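Long-range contact in activator of Hsp90 ATPase homologue 1/2-like C-terminal domain-containing protein (Rhodobacter sphaeroides, PDB 3PU2), which is of unknown function but belongs to the AHA1 family within the SRPBCC superfamily and is a putative activator of the Hsp90 ATPase: residues 38-52 with 63-75. Residues are numbered along the deposited sequence; the frame is centred on the assembly and turned at random.
Sequences LPAWLFARGWPMTEC and RQVWTGPEGRTRG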
ATOM      1  N   LEU A  38     -10.411   2.595   0.769  1.00 60.50           N
ATOM      2  CA  LEU A  38      -9.098   2.955   0.243  1.00 53.53           C
ATOM      3  C   LEU A  38      -8.979   4.379  -0.288  1.00 41.93           C
ATOM      4  O   LEU A  38      -7.946   5.015  -0.116  1.00 37.94           O
ATOM      5  CB  LEU A  38      -8.686   1.994  -0.866  1.00 48.97           C
ATOM      6  CG  LEU A  38      -8.090   0.656  -0.455  1.00 42.71           C
ATOM      7  CD1 LEU A  38      -8.070  -0.229  -1.674  1.00 35.77           C
ATOM      8  CD2 LEU A  38      -6.687   0.824   0.114  1.00 43.67           C
ATOM      9  N   PRO A  39     -10.013   4.886  -0.972  1.00 43.78           N
ATOM     10  CA  PRO A  39      -9.959   6.248  -1.509  1.00 43.13           C
ATOM     11  C   PRO A  39      -9.869   7.332  -0.439  1.00 39.40           C
ATOM     12  O   PRO A  39      -9.320   8.410  -0.676  1.00 38.82           O
ATOM     13  CB  PRO A  39     -11.263   6.352  -2.304  1.00 54.80           C
ATOM     14  CG  PRO A  39     -11.485   4.957  -2.762  1.00 52.92           C
ATOM     15  CD  PRO A  39     -11.179   4.168  -1.511  1.00 50.04           C
ATOM     16  N   ALA A  40     -10.410   7.032   0.736  1.00 45.96           N
ATOM     17  CA  ALA A  40     -10.424   7.975   1.836  1.00 50.89           C
ATOM     18  C   ALA A  40      -9.096   8.178   2.573  1.00 58.76           C
ATOM     19  O   ALA A  40      -9.040   8.929   3.547  1.00 58.73           O
ATOM     20  CB  ALA A  40     -11.512   7.578   2.815  1.00 46.79           C
ATOM     21  N   TRP A  41      -8.030   7.519   2.129  1.00 46.98           N
ATOM     22  CA  TRP A  41      -6.732   7.702   2.777  1.00 46.64           C
ATOM     23  C   TRP A  41      -5.530   7.479   1.871  1.00 44.86           C
ATOM     24  O   TRP A  41      -4.549   8.217   1.945  1.00 50.98           O
ATOM     25  CB  TRP A  41      -6.586   6.797   3.997  1.00 35.71           C
ATOM     26  CG  TRP A  41      -6.507   5.346   3.694  1.00 30.58           C
ATOM     27  CD1 TRP A  41      -7.557   4.468   3.547  1.00 40.16           C
ATOM     28  CD2 TRP A  41      -5.315   4.579   3.502  1.00 37.00           C
ATOM     29  NE1 TRP A  41      -7.082   3.203   3.279  1.00 27.91           N
ATOM     30  CE2 TRP A  41      -5.711   3.242   3.245  1.00 31.44           C
ATOM     31  CE3 TRP A  41      -3.949   4.886   3.520  1.00 48.97           C
ATOM     32  CZ2 TRP A  41      -4.785   2.219   3.009  1.00 33.66           C
ATOM     33  CZ3 TRP A  41      -3.027   3.856   3.281  1.00 51.20           C
ATOM     34  CH2 TRP A  41      -3.456   2.542   3.028  1.00 40.61           C
ATOM     35  N   LEU A  42      -5.603   6.470   1.013  1.00 43.32           N
ATOM     36  CA  LEU A  42      -4.501   6.154   0.108  1.00 35.00           C
ATOM     37  C   LEU A  42      -4.440   7.029  -1.147  1.00 35.94           C
ATOM     38  O   LEU A  42      -4.801   6.605  -2.244  1.00 45.84           O
ATOM     39  CB  LEU A  42      -4.572   4.688  -0.296  1.00 32.93           C
ATOM     40  CG  LEU A  42      -3.477   4.225  -1.258  1.00 38.83           C
ATOM     41  CD1 LEU A  42      -2.096   4.508  -0.674  1.00 34.62           C
ATOM     42  CD2 LEU A  42      -3.670   2.741  -1.521  1.00 38.98           C
ATOM     43  N   PHE A  43      -3.963   8.252  -0.964  1.00 30.18           N
ATOM     44  CA  PHE A  43      -3.830   9.216  -2.042  1.00 36.07           C
ATOM     45  C   PHE A  43      -2.778  10.239  -1.636  1.00 40.24           C
ATOM     46  O   PHE A  43      -2.480  10.389  -0.451  1.00 50.93           O
ATOM     47  CB  PHE A  43      -5.158   9.920  -2.265  1.00 41.64           C
ATOM     48  CG  PHE A  43      -5.593  10.749  -1.109  1.00 26.47           C
ATOM     49  CD1 PHE A  43      -5.267  12.102  -1.039  1.00 33.04           C
ATOM     50  CD2 PHE A  43      -6.328  10.180  -0.070  1.00 35.72           C
ATOM     51  CE1 PHE A  43      -5.670  12.886   0.053  1.00 38.97           C
ATOM     52  CE2 PHE A  43      -6.742  10.953   1.039  1.00 36.01           C
ATOM     53  CZ  PHE A  43      -6.410  12.313   1.096  1.00 33.52           C
ATOM     54  N   ALA A  44      -2.196  10.928  -2.613  1.00 37.67           N
ATOM     55  CA  ALA A  44      -1.204  11.952  -2.298  1.00 39.56           C
ATOM     56  C   ALA A  44      -1.854  13.327  -2.465  1.00 52.63           C
ATOM     57  O   ALA A  44      -2.981  13.435  -2.957  1.00 52.31           O
ATOM     58  CB  ALA A  44       0.002  11.819  -3.197  1.00 28.54           C
ATOM     59  N   ARG A  45      -1.136  14.366  -2.050  1.00 57.77           N
ATOM     60  CA  ARG A  45      -1.606  15.751  -2.124  1.00 56.05           C
ATOM     61  C   ARG A  45      -1.981  16.189  -3.550  1.00 45.25           C
ATOM     62  O   ARG A  45      -1.120  16.285  -4.438  1.00 49.23           O
ATOM     63  CB  ARG A  45      -0.515  16.670  -1.551  1.00 75.82           C
ATOM     64  CG  ARG A  45      -0.999  18.011  -0.991  1.00 82.06           C
ATOM     65  CD  ARG A  45       0.136  18.752  -0.267  1.00 87.07           C
ATOM     66  NE  ARG A  45       1.293  19.009  -1.130  1.00 92.15           N
ATOM     67  CZ  ARG A  45       1.277  19.801  -2.201  1.00 91.50           C
ATOM     68  NH1 ARG A  45       0.159  20.424  -2.554  1.00 84.67           N
ATOM     69  NH2 ARG A  45       2.379  19.970  -2.922  1.00 78.12           N
ATOM     70  N   GLY A  46      -3.272  16.454  -3.755  1.00 42.14           N
ATOM     71  CA  GLY A  46      -3.757  16.884  -5.057  1.00 55.89           C
ATOM     72  C   GLY A  46      -4.010  15.775  -6.071  1.00 62.77           C
ATOM     73  O   GLY A  46      -4.203  16.043  -7.250  1.00 77.72           O
ATOM     74  N   TRP A  47      -4.005  14.526  -5.615  1.00 37.45           N
ATOM     75  CA  TRP A  47      -4.239  13.381  -6.485  1.00 23.31           C
ATOM     76  C   TRP A  47      -5.177  12.392  -5.798  1.00 28.45           C
ATOM     77  O   TRP A  47      -4.747  11.332  -5.339  1.00 25.44           O
ATOM     78  CB  TRP A  47      -2.923  12.665  -6.827  1.00 24.18           C
ATOM     79  CG  TRP A  47      -1.973  13.473  -7.666  1.00 21.64           C
ATOM     80  CD1 TRP A  47      -1.228  14.542  -7.265  1.00 24.73           C
ATOM     81  CD2 TRP A  47      -1.730  13.318  -9.067  1.00 13.11           C
ATOM     82  NE1 TRP A  47      -0.538  15.071  -8.329  1.00 31.76           N
ATOM     83  CE2 TRP A  47      -0.827  14.340  -9.451  1.00 32.49           C
ATOM     84  CE3 TRP A  47      -2.187  12.418 -10.039  1.00 19.85           C
ATOM     85  CZ2 TRP A  47      -0.373  14.491 -10.772  1.00 32.12           C
ATOM     86  CZ3 TRP A  47      -1.737  12.567 -11.351  1.00 34.43           C
ATOM     87  CH2 TRP A  47      -0.834  13.599 -11.704  1.00 32.04           C
ATOM     88  N   PRO A  48      -6.470  12.741  -5.698  1.00 29.98           N
ATOM     89  CA  PRO A  48      -7.468  11.878  -5.074  1.00 28.46           C
ATOM     90  C   PRO A  48      -7.621  10.582  -5.867  1.00 33.58           C
ATOM     91  O   PRO A  48      -7.278  10.528  -7.050  1.00 29.82           O
ATOM     92  CB  PRO A  48      -8.725  12.735  -5.119  1.00 22.55           C
ATOM     93  CG  PRO A  48      -8.519  13.545  -6.342  1.00 27.76           C
ATOM     94  CD  PRO A  48      -7.099  13.975  -6.183  1.00 21.55           C
HETATM   95  N   MSE A  49      -8.118   9.529  -5.219  1.00 39.24           N
HETATM   96  CA  MSE A  49      -8.301   8.259  -5.911  1.00 30.60           C
HETATM   97  C   MSE A  49      -9.657   8.295  -6.590  1.00 40.68           C
HETATM   98  O   MSE A  49     -10.679   8.426  -5.928  1.00 60.95           O
HETATM   99  CB  MSE A  49      -8.223   7.092  -4.933  1.00 41.41           C
HETATM  100  CG  MSE A  49      -8.031   5.745  -5.616  1.00 44.19           C
HETATM  101 SE   MSE A  49      -7.853   4.291  -4.376  0.64 57.96          SE
HETATM  102  CE  MSE A  49      -5.956   4.441  -4.094  1.00 47.58           C
ATOM    103  N   THR A  50      -9.659   8.196  -7.916  1.00 35.15           N
ATOM    104  CA  THR A  50     -10.898   8.259  -8.670  1.00 40.96           C
ATOM    105  C   THR A  50     -11.449   6.908  -9.101  1.00 44.00           C
ATOM    106  O   THR A  50     -12.640   6.800  -9.385  1.00 49.61           O
ATOM    107  CB  THR A  50     -10.760   9.187  -9.898  1.00 41.19           C
ATOM    108  OG1 THR A  50      -9.518   8.942 -10.554  1.00 42.31           O
ATOM    109  CG2 THR A  50     -10.801  10.642  -9.470  1.00 43.67           C
ATOM    110  N   GLU A  51     -10.602   5.882  -9.159  1.00 50.72           N
ATOM    111  CA  GLU A  51     -11.073   4.534  -9.512  1.00 48.23           C
ATOM    112  C   GLU A  51     -10.407   3.521  -8.600  1.00 40.22           C
ATOM    113  O   GLU A  51      -9.188   3.540  -8.407  1.00 34.86           O
ATOM    114  CB  GLU A  51     -10.763   4.157 -10.960  1.00 52.39           C
ATOM    115  CG  GLU A  51     -11.622   2.979 -11.448  1.00 72.15           C
ATOM    116  CD  GLU A  51     -11.147   2.382 -12.770  1.00 86.06           C
ATOM    117  OE1 GLU A  51     -10.728   3.155 -13.667  1.00 85.16           O
ATOM    118  OE2 GLU A  51     -11.206   1.137 -12.912  1.00 87.82           O
ATOM    119  N   CYS A  52     -11.203   2.628  -8.033  1.00 40.59           N
ATOM    120  CA  CYS A  52     -10.623   1.658  -7.140  1.00 34.34           C
ATOM    121  C   CYS A  52     -11.294   0.298  -7.135  1.00 49.69           C
ATOM    122  O   CYS A  52     -12.362   0.102  -6.556  1.00 66.14           O
ATOM    123  CB  CYS A  52     -10.589   2.210  -5.714  1.00 38.02           C
ATOM    124  SG  CYS A  52      -9.583   1.185  -4.613  1.00 44.13           S
ATOM    125  N   ARG A  63      -7.079  -2.552  -9.520  1.00 23.79           N
ATOM    126  CA  ARG A  63      -7.003  -1.472 -10.495  1.00 31.89           C
ATOM    127  C   ARG A  63      -7.194  -0.158  -9.744  1.00 38.85           C
ATOM    128  O   ARG A  63      -8.221   0.035  -9.103  1.00 42.98           O
ATOM    129  CB  ARG A  63      -8.086  -1.665 -11.567  1.00 35.06           C
ATOM    130  CG  ARG A  63      -8.173  -0.562 -12.616  1.00 40.60           C
ATOM    131  CD  ARG A  63      -6.806  -0.214 -13.188  1.00 56.51           C
ATOM    132  NE  ARG A  63      -6.883   0.875 -14.166  1.00 62.80           N
ATOM    133  CZ  ARG A  63      -5.826   1.476 -14.712  1.00 66.67           C
ATOM    134  NH1 ARG A  63      -4.593   1.103 -14.380  1.00 68.32           N
ATOM    135  NH2 ARG A  63      -6.001   2.449 -15.596  1.00 66.61           N
ATOM    136  N   GLN A  64      -6.197   0.726  -9.803  1.00 38.25           N
ATOM    137  CA  GLN A  64      -6.263   2.017  -9.106  1.00 30.14           C
ATOM    138  C   GLN A  64      -5.892   3.183 -10.011  1.00 35.17           C
ATOM    139  O   GLN A  64      -4.945   3.095 -10.801  1.00 41.11           O
ATOM    140  CB  GLN A  64      -5.338   1.998  -7.883  1.00 30.31           C
ATOM    141  CG  GLN A  64      -5.663   0.850  -6.932  1.00 34.33           C
ATOM    142  CD  GLN A  64      -4.761   0.777  -5.703  1.00 36.60           C
ATOM    143  OE1 GLN A  64      -3.548   0.617  -5.813  1.00 48.22           O
ATOM    144  NE2 GLN A  64      -5.365   0.873  -4.527  1.00 44.15           N
ATOM    145  N   VAL A  65      -6.652   4.269  -9.901  1.00 28.36           N
ATOM    146  CA  VAL A  65      -6.387   5.461 -10.701  1.00 14.16           C
ATOM    147  C   VAL A  65      -6.525   6.742  -9.906  1.00 22.83           C
ATOM    148  O   VAL A  65      -7.533   6.996  -9.262  1.00 41.77           O
ATOM    149  CB  VAL A  65      -7.339   5.584 -11.943  1.00 20.77           C
ATOM    150  CG1 VAL A  65      -6.974   6.840 -12.782  1.00 10.56           C
ATOM    151  CG2 VAL A  65      -7.240   4.308 -12.821  1.00 13.07           C
ATOM    152  N   TRP A  66      -5.493   7.561  -9.972  1.00 35.62           N
ATOM    153  CA  TRP A  66      -5.506   8.840  -9.293  1.00 20.97           C
ATOM    154  C   TRP A  66      -5.547   9.922 -10.374  1.00 31.17           C
ATOM    155  O   TRP A  66      -4.894   9.813 -11.426  1.00 34.39           O
ATOM    156  CB  TRP A  66      -4.246   8.981  -8.439  1.00 19.29           C
ATOM    157  CG  TRP A  66      -4.171   7.984  -7.338  1.00 29.89           C
ATOM    158  CD1 TRP A  66      -4.668   8.115  -6.066  1.00 36.19           C
ATOM    159  CD2 TRP A  66      -3.539   6.705  -7.388  1.00 35.61           C
ATOM    160  NE1 TRP A  66      -4.374   6.997  -5.322  1.00 18.56           N
ATOM    161  CE2 TRP A  66      -3.681   6.116  -6.109  1.00 32.59           C
ATOM    162  CE3 TRP A  66      -2.859   5.995  -8.387  1.00 40.66           C
ATOM    163  CZ2 TRP A  66      -3.167   4.857  -5.809  1.00 36.24           C
ATOM    164  CZ3 TRP A  66      -2.352   4.755  -8.087  1.00 38.08           C
ATOM    165  CH2 TRP A  66      -2.506   4.195  -6.806  1.00 29.19           C
ATOM    166  N   THR A  67      -6.339  10.949 -10.114  1.00 33.77           N
ATOM    167  CA  THR A  67      -6.454  12.060 -11.028  1.00 24.44           C
ATOM    168  C   THR A  67      -5.930  13.300 -10.331  1.00 29.90           C
ATOM    169  O   THR A  67      -6.400  13.679  -9.251  1.00 47.02           O
ATOM    170  CB  THR A  67      -7.887  12.336 -11.411  1.00 23.05           C
ATOM    171  OG1 THR A  67      -8.526  11.106 -11.778  1.00 32.01           O
ATOM    172  CG2 THR A  67      -7.911  13.331 -12.574  1.00 16.57           C
ATOM    173  N   GLY A  68      -4.961  13.937 -10.966  1.00 29.52           N
ATOM    174  CA  GLY A  68      -4.385  15.141 -10.396  1.00 50.97           C
ATOM    175  C   GLY A  68      -5.025  16.411 -10.919  1.00 53.70           C
ATOM    176  O   GLY A  68      -6.048  16.357 -11.616  1.00 41.60           O
ATOM    177  N   PRO A  69      -4.458  17.581 -10.581  1.00 62.31           N
ATOM    178  CA  PRO A  69      -5.059  18.808 -11.082  1.00 70.50           C
ATOM    179  C   PRO A  69      -4.779  18.798 -12.579  1.00 79.46           C
ATOM    180  O   PRO A  69      -3.833  18.139 -13.036  1.00 88.15           O
ATOM    181  CB  PRO A  69      -4.284  19.900 -10.345  1.00 70.65           C
ATOM    182  CG  PRO A  69      -3.722  19.207  -9.155  1.00 67.03           C
ATOM    183  CD  PRO A  69      -3.312  17.887  -9.719  1.00 65.45           C
ATOM    184  N   GLU A  70      -5.605  19.502 -13.339  1.00 70.46           N
ATOM    185  CA  GLU A  70      -5.431  19.561 -14.786  1.00 64.78           C
ATOM    186  C   GLU A  70      -5.951  18.335 -15.537  1.00 49.17           C
ATOM    187  O   GLU A  70      -6.004  18.339 -16.766  1.00 56.79           O
ATOM    188  CB  GLU A  70      -3.960  19.807 -15.120  1.00 68.36           C
ATOM    189  CG  GLU A  70      -3.447  21.119 -14.530  1.00 86.59           C
ATOM    190  CD  GLU A  70      -2.644  21.938 -15.527  1.00 91.81           C
ATOM    191  OE1 GLU A  70      -1.399  21.807 -15.546  1.00 76.61           O
ATOM    192  OE2 GLU A  70      -3.266  22.706 -16.298  1.00 91.31           O
ATOM    193  N   GLY A  71      -6.330  17.294 -14.802  1.00 37.44           N
ATOM    194  CA  GLY A  71      -6.878  16.105 -15.437  1.00 43.12           C
ATOM    195  C   GLY A  71      -6.015  14.873 -15.684  1.00 44.35           C
ATOM    196  O   GLY A  71      -6.565  13.775 -15.804  1.00 57.53           O
ATOM    197  N   ARG A  72      -4.692  15.019 -15.778  1.00 23.15           N
ATOM    198  CA  ARG A  72      -3.840  13.845 -16.028  1.00 28.35           C
ATOM    199  C   ARG A  72      -4.053  12.745 -14.977  1.00 35.89           C
ATOM    200  O   ARG A  72      -4.365  13.022 -13.812  1.00 44.54           O
ATOM    201  CB  ARG A  72      -2.359  14.248 -16.068  1.00 40.23           C
ATOM    202  CG  ARG A  72      -1.886  14.959 -14.805  1.00 80.10           C
ATOM    203  CD  ARG A  72      -0.588  15.747 -15.030  1.00 92.02           C
ATOM    204  NE  ARG A  72       0.610  15.065 -14.539  1.00 81.83           N
ATOM    205  CZ  ARG A  72       1.029  13.881 -14.966  1.00 67.12           C
ATOM    206  NH1 ARG A  72       0.347  13.228 -15.901  1.00 70.30           N
ATOM    207  NH2 ARG A  72       2.141  13.357 -14.469  1.00 56.53           N
ATOM    208  N   THR A  73      -3.900  11.493 -15.405  1.00 46.47           N
ATOM    209  CA  THR A  73      -4.062  10.360 -14.503  1.00 34.64           C
ATOM    210  C   THR A  73      -2.775   9.580 -14.289  1.00 43.66           C
ATOM    211  O   THR A  73      -1.767   9.767 -14.978  1.00 51.29           O
ATOM    212  CB  THR A  73      -5.120   9.357 -14.997  1.00 36.59           C
ATOM    213  OG1 THR A  73      -4.649   8.707 -16.180  1.00 49.69           O
ATOM    214  CG2 THR A  73      -6.416  10.060 -15.278  1.00 43.08           C
ATOM    215  N   ARG A  74      -2.836   8.695 -13.312  1.00 33.20           N
ATOM    216  CA  ARG A  74      -1.724   7.858 -12.952  1.00 32.67           C
ATOM    217  C   ARG A  74      -2.386   6.630 -12.351  1.00 44.00           C
ATOM    218  O   ARG A  74      -3.228   6.738 -11.448  1.00 44.87           O
ATOM    219  CB  ARG A  74      -0.834   8.598 -11.937  1.00 33.97           C
ATOM    220  CG  ARG A  74      -0.047   7.719 -10.986  1.00 56.40           C
ATOM    221  CD  ARG A  74       1.011   8.531 -10.251  1.00 75.98           C
ATOM    222  NE  ARG A  74       0.464   9.622  -9.444  1.00 66.62           N
ATOM    223  CZ  ARG A  74       1.202  10.619  -8.957  1.00 72.96           C
ATOM    224  NH1 ARG A  74       2.505  10.659  -9.205  1.00 83.35           N
ATOM    225  NH2 ARG A  74       0.648  11.565  -8.212  1.00 68.16           N
ATOM    226  N   GLY A  75      -2.038   5.459 -12.865  1.00 39.98           N
ATOM    227  CA  GLY A  75      -2.661   4.271 -12.333  1.00 29.35           C
ATOM    228  C   GLY A  75      -1.798   3.038 -12.274  1.00 40.67           C
ATOM    229  O   GLY A  75      -0.658   3.011 -12.757  1.00 41.55           O
TER
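L42, on the loop before strand 49-52, reaches W66 through its backbone: L42 O accepts the indole NE1-H of W66 at 3.1 Å, nearly straight (170°) and close to the ring plane. The bond satisfies the indole nitrogen of the buried W66. CD2 of L42 rests against NE2 of Q64, and M143 of helix 139-156 touches the same leucine. A type II turn from A44 to W47 then sets G46 O beside CA of G68 and CD of P69. The W47 indole is clamped between the 68-72 loop and the start of strand 73-75. CA of G68 makes a CH-pi contact over one face, 3.5 Å from the centroid of the six-membered ring, and the R74 guanidinium forms a cation-pi pair over the opposite face, CZ 4.0 Å from that centroid. R72 meets the ring edge, the CH2 corner of W47 lying over a face of its guanidinium. P48 O accepts T67 N and starts the antiparallel pairing of an edge hairpin in the sheet of this Bet v 1-like (SRPBCC) fold. M49, a selenomethionine, runs alongside W66; its CG is anti to the backbone N (chi1 -165°), and the bend at chi3 (-86°) brings CE against the ring, with SE in an oblique Met-aromatic contact. T50 and E51 stand opposite the single residue V65, a classic beta bulge: V65 O takes T50 N at 2.8 Å and E51 N at 3.3 Å. T50 OG1 also hydrogen-bonds T67 OG1 at 2.7 Å. Within the same bulge, V65 N returns a bond to E51 O. OE2 of E51 packs against CG of R63, its carboxylate too far from that guanidinium for a salt bridge.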